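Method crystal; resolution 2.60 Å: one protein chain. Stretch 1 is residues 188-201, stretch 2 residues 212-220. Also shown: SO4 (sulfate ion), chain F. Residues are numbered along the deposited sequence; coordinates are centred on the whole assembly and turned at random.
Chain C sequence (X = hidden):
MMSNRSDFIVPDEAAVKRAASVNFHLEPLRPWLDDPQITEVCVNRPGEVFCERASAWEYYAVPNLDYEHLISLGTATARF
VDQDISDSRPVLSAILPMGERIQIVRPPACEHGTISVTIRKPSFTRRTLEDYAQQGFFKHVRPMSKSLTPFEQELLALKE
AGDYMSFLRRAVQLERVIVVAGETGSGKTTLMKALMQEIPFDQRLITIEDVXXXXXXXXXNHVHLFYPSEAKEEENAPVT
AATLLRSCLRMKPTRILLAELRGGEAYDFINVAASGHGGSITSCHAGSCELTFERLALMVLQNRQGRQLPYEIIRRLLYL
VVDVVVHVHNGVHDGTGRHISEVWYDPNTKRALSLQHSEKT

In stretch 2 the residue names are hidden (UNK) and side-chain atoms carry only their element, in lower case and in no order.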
ATOM      1  N   LYS C 188     -33.614  14.006 -14.242  1.00 38.55           N
ATOM      2  CA  LYS C 188     -32.485  14.790 -13.738  1.00 38.21           C
ATOM      3  C   LYS C 188     -32.129  15.929 -14.677  1.00 38.07           C
ATOM      4  O   LYS C 188     -31.997  17.077 -14.256  1.00 38.04           O
ATOM      5  CB  LYS C 188     -31.258  13.908 -13.547  1.00 38.26           C
ATOM      6  CG  LYS C 188     -31.275  13.036 -12.311  1.00 38.36           C
ATOM      7  CD  LYS C 188     -29.991  12.232 -12.195  1.00 38.53           C
ATOM      8  CE  LYS C 188     -30.096  10.865 -12.866  1.00 39.42           C
ATOM      9  NZ  LYS C 188     -29.882  10.898 -14.330  1.00 40.48           N
ATOM     10  N   THR C 189     -31.974  15.592 -15.951  1.00 37.90           N
ATOM     11  CA  THR C 189     -31.642  16.551 -17.000  1.00 37.62           C
ATOM     12  C   THR C 189     -32.651  17.694 -17.080  1.00 37.58           C
ATOM     13  O   THR C 189     -32.264  18.851 -17.237  1.00 37.84           O
ATOM     14  CB  THR C 189     -31.542  15.840 -18.361  1.00 37.67           C
ATOM     15  OG1 THR C 189     -30.580  14.781 -18.271  1.00 37.70           O
ATOM     16  CG2 THR C 189     -31.133  16.809 -19.460  1.00 37.23           C
ATOM     17  N   THR C 190     -33.934  17.369 -16.962  1.00 37.31           N
ATOM     18  CA  THR C 190     -34.977  18.382 -17.010  1.00 37.01           C
ATOM     19  C   THR C 190     -34.864  19.347 -15.833  1.00 36.83           C
ATOM     20  O   THR C 190     -34.945  20.558 -16.022  1.00 36.76           O
ATOM     21  CB  THR C 190     -36.389  17.753 -17.072  1.00 37.13           C
ATOM     22  OG1 THR C 190     -36.408  16.717 -18.059  1.00 37.51           O
ATOM     23  CG2 THR C 190     -37.430  18.799 -17.432  1.00 36.60           C
ATOM     24  N   LEU C 191     -34.663  18.816 -14.631  1.00 36.73           N
ATOM     25  CA  LEU C 191     -34.461  19.663 -13.457  1.00 36.66           C
ATOM     26  C   LEU C 191     -33.192  20.512 -13.609  1.00 36.91           C
ATOM     27  O   LEU C 191     -33.179  21.704 -13.289  1.00 36.84           O
ATOM     28  CB  LEU C 191     -34.404  18.829 -12.178  1.00 36.47           C
ATOM     29  CG  LEU C 191     -34.160  19.583 -10.868  1.00 36.43           C
ATOM     30  CD1 LEU C 191     -35.227  20.654 -10.629  1.00 36.34           C
ATOM     31  CD2 LEU C 191     -34.099  18.611  -9.703  1.00 35.91           C
ATOM     32  N   MET C 192     -32.133  19.892 -14.109  1.00 37.14           N
ATOM     33  CA  MET C 192     -30.875  20.588 -14.353  1.00 37.66           C
ATOM     34  C   MET C 192     -31.116  21.780 -15.282  1.00 37.53           C
ATOM     35  O   MET C 192     -30.614  22.881 -15.032  1.00 37.41           O
ATOM     36  CB  MET C 192     -29.822  19.611 -14.899  1.00 37.58           C
ATOM     37  CG  MET C 192     -28.446  20.189 -15.160  1.00 38.60           C
ATOM     38  SD  MET C 192     -27.100  18.956 -15.205  1.00 41.41           S
ATOM     39  CE  MET C 192     -27.855  17.617 -16.135  1.00 39.77           C
ATOM     40  N   LYS C 193     -31.912  21.564 -16.327  1.00 37.47           N
ATOM     41  CA  LYS C 193     -32.284  22.639 -17.254  1.00 37.44           C
ATOM     42  C   LYS C 193     -33.150  23.712 -16.592  1.00 37.21           C
ATOM     43  O   LYS C 193     -33.003  24.897 -16.893  1.00 37.25           O
ATOM     44  CB  LYS C 193     -32.989  22.085 -18.494  1.00 37.57           C
ATOM     45  CG  LYS C 193     -32.066  21.355 -19.451  1.00 38.65           C
ATOM     46  CD  LYS C 193     -32.541  21.457 -20.895  1.00 40.36           C
ATOM     47  CE  LYS C 193     -33.596  20.416 -21.222  1.00 41.87           C
ATOM     48  NZ  LYS C 193     -33.781  20.267 -22.693  1.00 42.50           N
ATOM     49  N   ALA C 194     -34.042  23.295 -15.698  1.00 36.87           N
ATOM     50  CA  ALA C 194     -34.846  24.240 -14.934  1.00 36.63           C
ATOM     51  C   ALA C 194     -33.950  25.115 -14.069  1.00 36.47           C
ATOM     52  O   ALA C 194     -34.154  26.317 -13.979  1.00 36.52           O
ATOM     53  CB  ALA C 194     -35.869  23.509 -14.077  1.00 36.58           C
ATOM     54  N   LEU C 195     -32.953  24.502 -13.444  1.00 36.53           N
ATOM     55  CA  LEU C 195     -32.013  25.220 -12.582  1.00 36.48           C
ATOM     56  C   LEU C 195     -31.110  26.176 -13.355  1.00 36.61           C
ATOM     57  O   LEU C 195     -30.715  27.225 -12.841  1.00 36.69           O
ATOM     58  CB  LEU C 195     -31.155  24.243 -11.769  1.00 36.30           C
ATOM     59  CG  LEU C 195     -31.836  23.423 -10.671  1.00 35.85           C
ATOM     60  CD1 LEU C 195     -30.875  22.394 -10.112  1.00 35.11           C
ATOM     61  CD2 LEU C 195     -32.382  24.307  -9.557  1.00 35.13           C
ATOM     62  N   MET C 196     -30.788  25.807 -14.590  1.00 36.83           N
ATOM     63  CA  MET C 196     -29.956  26.630 -15.462  1.00 36.92           C
ATOM     64  C   MET C 196     -30.660  27.912 -15.885  1.00 37.05           C
ATOM     65  O   MET C 196     -30.003  28.922 -16.156  1.00 37.23           O
ATOM     66  CB  MET C 196     -29.516  25.832 -16.685  1.00 36.91           C
ATOM     67  CG  MET C 196     -28.259  25.001 -16.479  1.00 37.03           C
ATOM     68  SD  MET C 196     -28.135  23.546 -17.557  1.00 37.64           S
ATOM     69  CE  MET C 196     -28.473  24.233 -19.167  1.00 36.94           C
ATOM     70  N   GLN C 197     -31.988  27.877 -15.934  1.00 37.16           N
ATOM     71  CA  GLN C 197     -32.767  29.067 -16.267  1.00 37.32           C
ATOM     72  C   GLN C 197     -32.692  30.123 -15.163  1.00 37.25           C
ATOM     73  O   GLN C 197     -33.041  31.277 -15.375  1.00 37.27           O
ATOM     74  CB  GLN C 197     -34.214  28.691 -16.588  1.00 37.35           C
ATOM     75  CG  GLN C 197     -34.390  27.933 -17.901  1.00 38.28           C
ATOM     76  CD  GLN C 197     -33.801  28.668 -19.101  1.00 39.39           C
ATOM     77  OE1 GLN C 197     -32.908  28.158 -19.774  1.00 39.62           O
ATOM     78  NE2 GLN C 197     -34.294  29.872 -19.362  1.00 39.65           N
ATOM     79  N   GLU C 198     -32.216  29.718 -13.991  1.00 37.29           N
ATOM     80  CA  GLU C 198     -32.048  30.619 -12.851  1.00 37.36           C
ATOM     81  C   GLU C 198     -30.700  31.340 -12.860  1.00 37.30           C
ATOM     82  O   GLU C 198     -30.482  32.262 -12.074  1.00 37.33           O
ATOM     83  CB  GLU C 198     -32.221  29.866 -11.527  1.00 37.31           C
ATOM     84  CG  GLU C 198     -33.558  29.155 -11.356  1.00 38.05           C
ATOM     85  CD  GLU C 198     -34.762  30.073 -11.518  1.00 39.37           C
ATOM     86  OE1 GLU C 198     -35.761  29.623 -12.121  1.00 40.26           O
ATOM     87  OE2 GLU C 198     -34.717  31.234 -11.045  1.00 39.80           O
ATOM     88  N   ILE C 199     -29.793  30.902 -13.732  1.00 37.17           N
ATOM     89  CA  ILE C 199     -28.518  31.584 -13.938  1.00 37.07           C
ATOM     90  C   ILE C 199     -28.779  32.895 -14.689  1.00 37.15           C
ATOM     91  O   ILE C 199     -29.509  32.899 -15.679  1.00 37.13           O
ATOM     92  CB  ILE C 199     -27.503  30.690 -14.717  1.00 37.13           C
ATOM     93  CG1 ILE C 199     -27.371  29.317 -14.047  1.00 37.07           C
ATOM     94  CG2 ILE C 199     -26.131  31.372 -14.830  1.00 36.55           C
ATOM     95  CD1 ILE C 199     -26.624  28.285 -14.855  1.00 36.91           C
ATOM     96  N   PRO C 200     -28.220  34.015 -14.194  1.00 37.35           N
ATOM     97  CA  PRO C 200     -28.361  35.315 -14.859  1.00 37.48           C
ATOM     98  C   PRO C 200     -27.906  35.244 -16.310  1.00 37.79           C
ATOM     99  O   PRO C 200     -26.859  34.663 -16.595  1.00 37.86           O
ATOM    100  CB  PRO C 200     -27.439  36.227 -14.049  1.00 37.38           C
ATOM    101  CG  PRO C 200     -27.395  35.598 -12.694  1.00 37.39           C
ATOM    102  CD  PRO C 200     -27.435  34.123 -12.951  1.00 37.47           C
ATOM    103  N   PHE C 201     -28.696  35.831 -17.201  1.00 38.00           N
ATOM    104  CA  PHE C 201     -28.541  35.672 -18.642  1.00 38.38           C
ATOM    105  C   PHE C 201     -27.270  36.301 -19.209  1.00 38.40           C
ATOM    106  O   PHE C 201     -26.916  36.059 -20.365  1.00 38.44           O
ATOM    107  CB  PHE C 201     -29.770  36.228 -19.363  1.00 38.62           C
ATOM    108  CG  PHE C 201     -31.060  35.558 -18.965  1.00 39.51           C
ATOM    109  CD1 PHE C 201     -32.238  36.283 -18.908  1.00 39.83           C
ATOM    110  CD2 PHE C 201     -31.097  34.198 -18.642  1.00 40.10           C
ATOM    111  CE1 PHE C 201     -33.432  35.670 -18.546  1.00 40.18           C
ATOM    112  CE2 PHE C 201     -32.288  33.581 -18.274  1.00 40.00           C
ATOM    113  CZ  PHE C 201     -33.455  34.318 -18.228  1.00 40.10           C
ATOM    114  N   UNK C 212     -26.556  16.416 -27.302  1.00 38.15           N
ATOM    115  CA  UNK C 212     -27.056  17.787 -27.222  1.00 38.44           C
ATOM    116  C   UNK C 212     -28.410  17.833 -26.522  1.00 38.71           C
ATOM    117  O   UNK C 212     -29.414  17.372 -27.075  1.00 38.74           O
ATOM    118  c   UNK C 212     -27.177  18.213 -28.693  1.00 38.29           C
ATOM    119  c   UNK C 212     -26.451  17.157 -29.478  1.00 38.09           C
ATOM    120  c   UNK C 212     -26.535  15.912 -28.681  1.00 37.93           C
ATOM    121  N   UNK C 213     -28.420  18.359 -25.300  1.00 39.10           N
ATOM    122  CA  UNK C 213     -29.639  18.434 -24.492  1.00 39.49           C
ATOM    123  C   UNK C 213     -29.739  19.736 -23.716  1.00 39.39           C
ATOM    124  O   UNK C 213     -30.830  20.250 -23.500  1.00 39.63           O
ATOM    125  o   UNK C 213     -31.113  13.958 -23.187  1.00 41.44           O
ATOM    126  o   UNK C 213     -29.375  14.812 -22.158  1.00 41.27           O
ATOM    127  c   UNK C 213     -30.178  15.949 -24.098  1.00 39.91           C
ATOM    128  c   UNK C 213     -29.717  17.268 -23.507  1.00 39.40           C
ATOM    129  c   UNK C 213     -30.225  14.828 -23.074  1.00 40.75           C
ATOM    130  N   UNK C 214     -28.592  20.251 -23.287  1.00 39.23           N
ATOM    131  CA  UNK C 214     -28.547  21.446 -22.454  1.00 39.03           C
ATOM    132  C   UNK C 214     -28.492  22.722 -23.294  1.00 39.31           C
ATOM    133  O   UNK C 214     -27.516  23.475 -23.244  1.00 39.55           O
ATOM    134  c   UNK C 214     -27.314  20.201 -20.461  1.00 37.81           C
ATOM    135  c   UNK C 214     -28.423  20.275 -19.431  1.00 36.36           C
ATOM    136  c   UNK C 214     -27.370  21.373 -21.466  1.00 38.83           C
ATOM    137  c   UNK C 214     -25.965  20.126 -19.766  1.00 36.87           C
ATOM    138  N   UNK C 215     -29.548  22.951 -24.068  1.00 39.39           N
ATOM    139  CA  UNK C 215     -29.662  24.146 -24.902  1.00 39.49           C
ATOM    140  C   UNK C 215     -29.840  25.390 -24.040  1.00 39.45           C
ATOM    141  O   UNK C 215     -30.416  25.317 -22.955  1.00 39.54           O
ATOM    142  c   UNK C 215     -29.919  22.347 -27.541  1.00 39.63           C
ATOM    143  c   UNK C 215     -31.890  20.508 -26.889  1.00 40.21           C
ATOM    144  c   UNK C 215     -30.821  24.003 -25.885  1.00 39.50           C
ATOM    145  c   UNK C 215     -29.953  21.113 -28.175  1.00 40.12           C
ATOM    146  c   UNK C 215     -30.940  20.192 -27.851  1.00 40.12           C
ATOM    147  c   UNK C 215     -31.845  21.740 -26.259  1.00 39.81           C
ATOM    148  c   UNK C 215     -30.862  22.672 -26.577  1.00 39.81           C
ATOM    149  N   UNK C 216     -29.329  26.523 -24.521  1.00 39.28           N
ATOM    150  CA  UNK C 216     -29.370  27.772 -23.762  1.00 39.11           C
ATOM    151  C   UNK C 216     -29.914  28.939 -24.594  1.00 39.10           C
ATOM    152  O   UNK C 216     -29.149  29.805 -25.030  1.00 39.29           O
ATOM    153  c   UNK C 216     -27.874  27.405 -20.764  1.00 38.54           C
ATOM    154  c   UNK C 216     -27.981  28.103 -23.197  1.00 38.93           C
ATOM    155  c   UNK C 216     -27.389  27.120 -22.178  1.00 38.88           C
ATOM    156  c   UNK C 216     -25.872  27.096 -22.228  1.00 38.53           C
ATOM    157  N   UNK C 217     -31.241  28.974 -24.801  1.00 38.95           N
ATOM    158  CA  UNK C 217     -31.859  30.001 -25.646  1.00 38.82           C
ATOM    159  C   UNK C 217     -31.712  31.420 -25.078  1.00 38.63           C
ATOM    160  O   UNK C 217     -31.692  32.392 -25.833  1.00 38.60           O
ATOM    161  c   UNK C 217     -33.335  29.581 -25.675  1.00 38.68           C
ATOM    162  c   UNK C 217     -33.529  28.792 -24.426  1.00 38.72           C
ATOM    163  c   UNK C 217     -32.245  28.053 -24.232  1.00 38.97           C
ATOM    164  N   UNK C 218     -31.594  31.518 -23.760  1.00 38.44           N
ATOM    165  CA  UNK C 218     -31.589  32.797 -23.057  1.00 38.21           C
ATOM    166  C   UNK C 218     -30.199  33.199 -22.575  1.00 37.95           C
ATOM    167  O   UNK C 218     -30.050  34.198 -21.873  1.00 37.98           O
ATOM    168  o   UNK C 218     -34.600  31.599 -21.609  1.00 39.56           O
ATOM    169  o   UNK C 218     -34.475  33.103 -23.199  1.00 39.55           O
ATOM    170  c   UNK C 218     -32.541  32.750 -21.858  1.00 38.32           C
ATOM    171  c   UNK C 218     -33.973  32.462 -22.253  1.00 38.77           C
ATOM    172  N   UNK C 219     -29.186  32.421 -22.932  1.00 37.59           N
ATOM    173  CA  UNK C 219     -27.814  32.746 -22.559  1.00 37.20           C
ATOM    174  C   UNK C 219     -26.939  32.916 -23.801  1.00 36.91           C
ATOM    175  O   UNK C 219     -26.250  31.980 -24.194  1.00 37.11           O
ATOM    176  c   UNK C 219     -27.237  31.659 -21.659  1.00 37.29           C
ATOM    177  n   UNK C 219     -27.484  32.251 -19.221  1.00 38.58           N
ATOM    178  c   UNK C 219     -28.948  30.779 -19.917  1.00 37.59           C
ATOM    179  c   UNK C 219     -27.906  31.543 -20.328  1.00 37.68           C
ATOM    180  c   UNK C 219     -28.248  31.939 -18.191  1.00 37.74           C
ATOM    181  n   UNK C 219     -29.146  31.051 -18.585  1.00 37.58           N
ATOM    182  N   UNK C 220     -26.944  34.117 -24.414  1.00 36.59           N
ATOM    183  CA  UNK C 220     -26.246  34.340 -25.692  1.00 36.33           C
ATOM    184  C   UNK C 220     -24.755  33.993 -25.654  1.00 35.90           C
ATOM    185  O   UNK C 220     -24.212  33.500 -26.635  1.00 35.81           O
ATOM    186  c   UNK C 220     -27.594  35.345 -23.930  1.00 36.53           C
ATOM    187  c   UNK C 220     -26.432  35.845 -25.948  1.00 36.38           C
ATOM    188  c   UNK C 220     -26.829  36.429 -24.627  1.00 36.59           C
TER
HETATM  189  S   SO4 F3001     -32.275  11.446 -16.659  1.00 54.43           S
HETATM  190  O1  SO4 F3001     -33.177  12.390 -17.306  1.00 53.80           O
HETATM  191  O2  SO4 F3001     -32.618  11.363 -15.245  1.00 54.29           O
HETATM  192  O3  SO4 F3001     -32.400  10.120 -17.261  1.00 54.55           O
HETATM  193  O4  SO4 F3001     -30.891  11.886 -16.814  1.00 54.42           O

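Position 212 has three side-chain carbons that close a ring onto the backbone N. It lies beyond the reach of stretch 1. It is Pro-212.

Position 213 has three carbons in a row, and the third carries two oxygens. One oxygen lies near CG2 of Thr-189. A three-carbon chain ending in a carboxylate is Glu-213. Glu-213 OE1 is 3.8 Å from Thr-189 CG2; OE2 is hydrogen-bonded elsewhere in the structure. The backbone O of Glu-213 accepts a hydrogen bond from NZ of Lys-193 at 3.1 Å.

Position 214 has four carbons, forked at the second. One branch end meets the helix side chains of Thr-189, Met-192, Lys-193 and Met-196. The fork at the second carbon makes it Leu-214. Its CD2 is 3.8 Å from Met-196 SD, 3.8 Å from Lys-193 CG and 4.3 Å from Met-192 CE.

Position 215 has one carbon and then a ring of six carbons. A ring carbon lies near NZ of Lys-193. No heteroatom is present, so it is Phe-215. It is exposed, and its CD2 is 4.3 Å from Lys-193 NZ.

Position 216 again has four carbons, forked at the second. One branch end approaches the methyl of Met-196. This is Leu-216, with CD2 3.6 Å from Met-196 CE.

Position 217 has three carbons closing a ring onto N. It makes hardly any contact with stretch 1. It is Pro-217, exposed. It follows the first residue of a type I turn from Leu-216 to position 219.

Position 218 has two carbons, the second with two oxygens. One oxygen lies near NE2 of Gln-197, and CB sits over one face of the Phe-201 ring. The short carboxylate is Asp-218. Gln-197 NE2 donates a hydrogen bond to Asp-218 OD2 at 2.9 Å. CB of Asp-218 is 3.9 Å from the centroid of the Phe-201 ring, in a CH-pi contact.

Position 219 has one carbon and then a five-membered ring of three carbons and two nitrogens. The ring lies among the carbonyls of Met-196, Ile-199 and Pro-200 and against Phe-201. That ring is an imidazole, so this is His-219. His-219 NE2 gives a weak hydrogen bond to Met-196 O at 3.3 Å. His-219 CE1 lies 3.0 Å from Ile-199 O. The edge of Phe-201 points at the imidazole face, with planes at 80°.

Position 220 has three carbons in a ring onto N. A ring carbon lies near O of Phe-201. It is Pro-220, with CD 3.7 Å from Phe-201 O.

The contact has two parts. Along the helix, Leu-214 packs on Met-192 and Met-196, and Leu-216 on Met-196, while Lys-193 ties down the backbone of Glu-213. Farther along stretch 1, His-219 gives a weak hydrogen bond to Met-196 O, and the carbonyls of Ile-199 and Pro-200 lie at the edge of its ring. Phe-201 packs against both Asp-218 and His-219.

Stretch 2 (212-220) PELFLPDHP
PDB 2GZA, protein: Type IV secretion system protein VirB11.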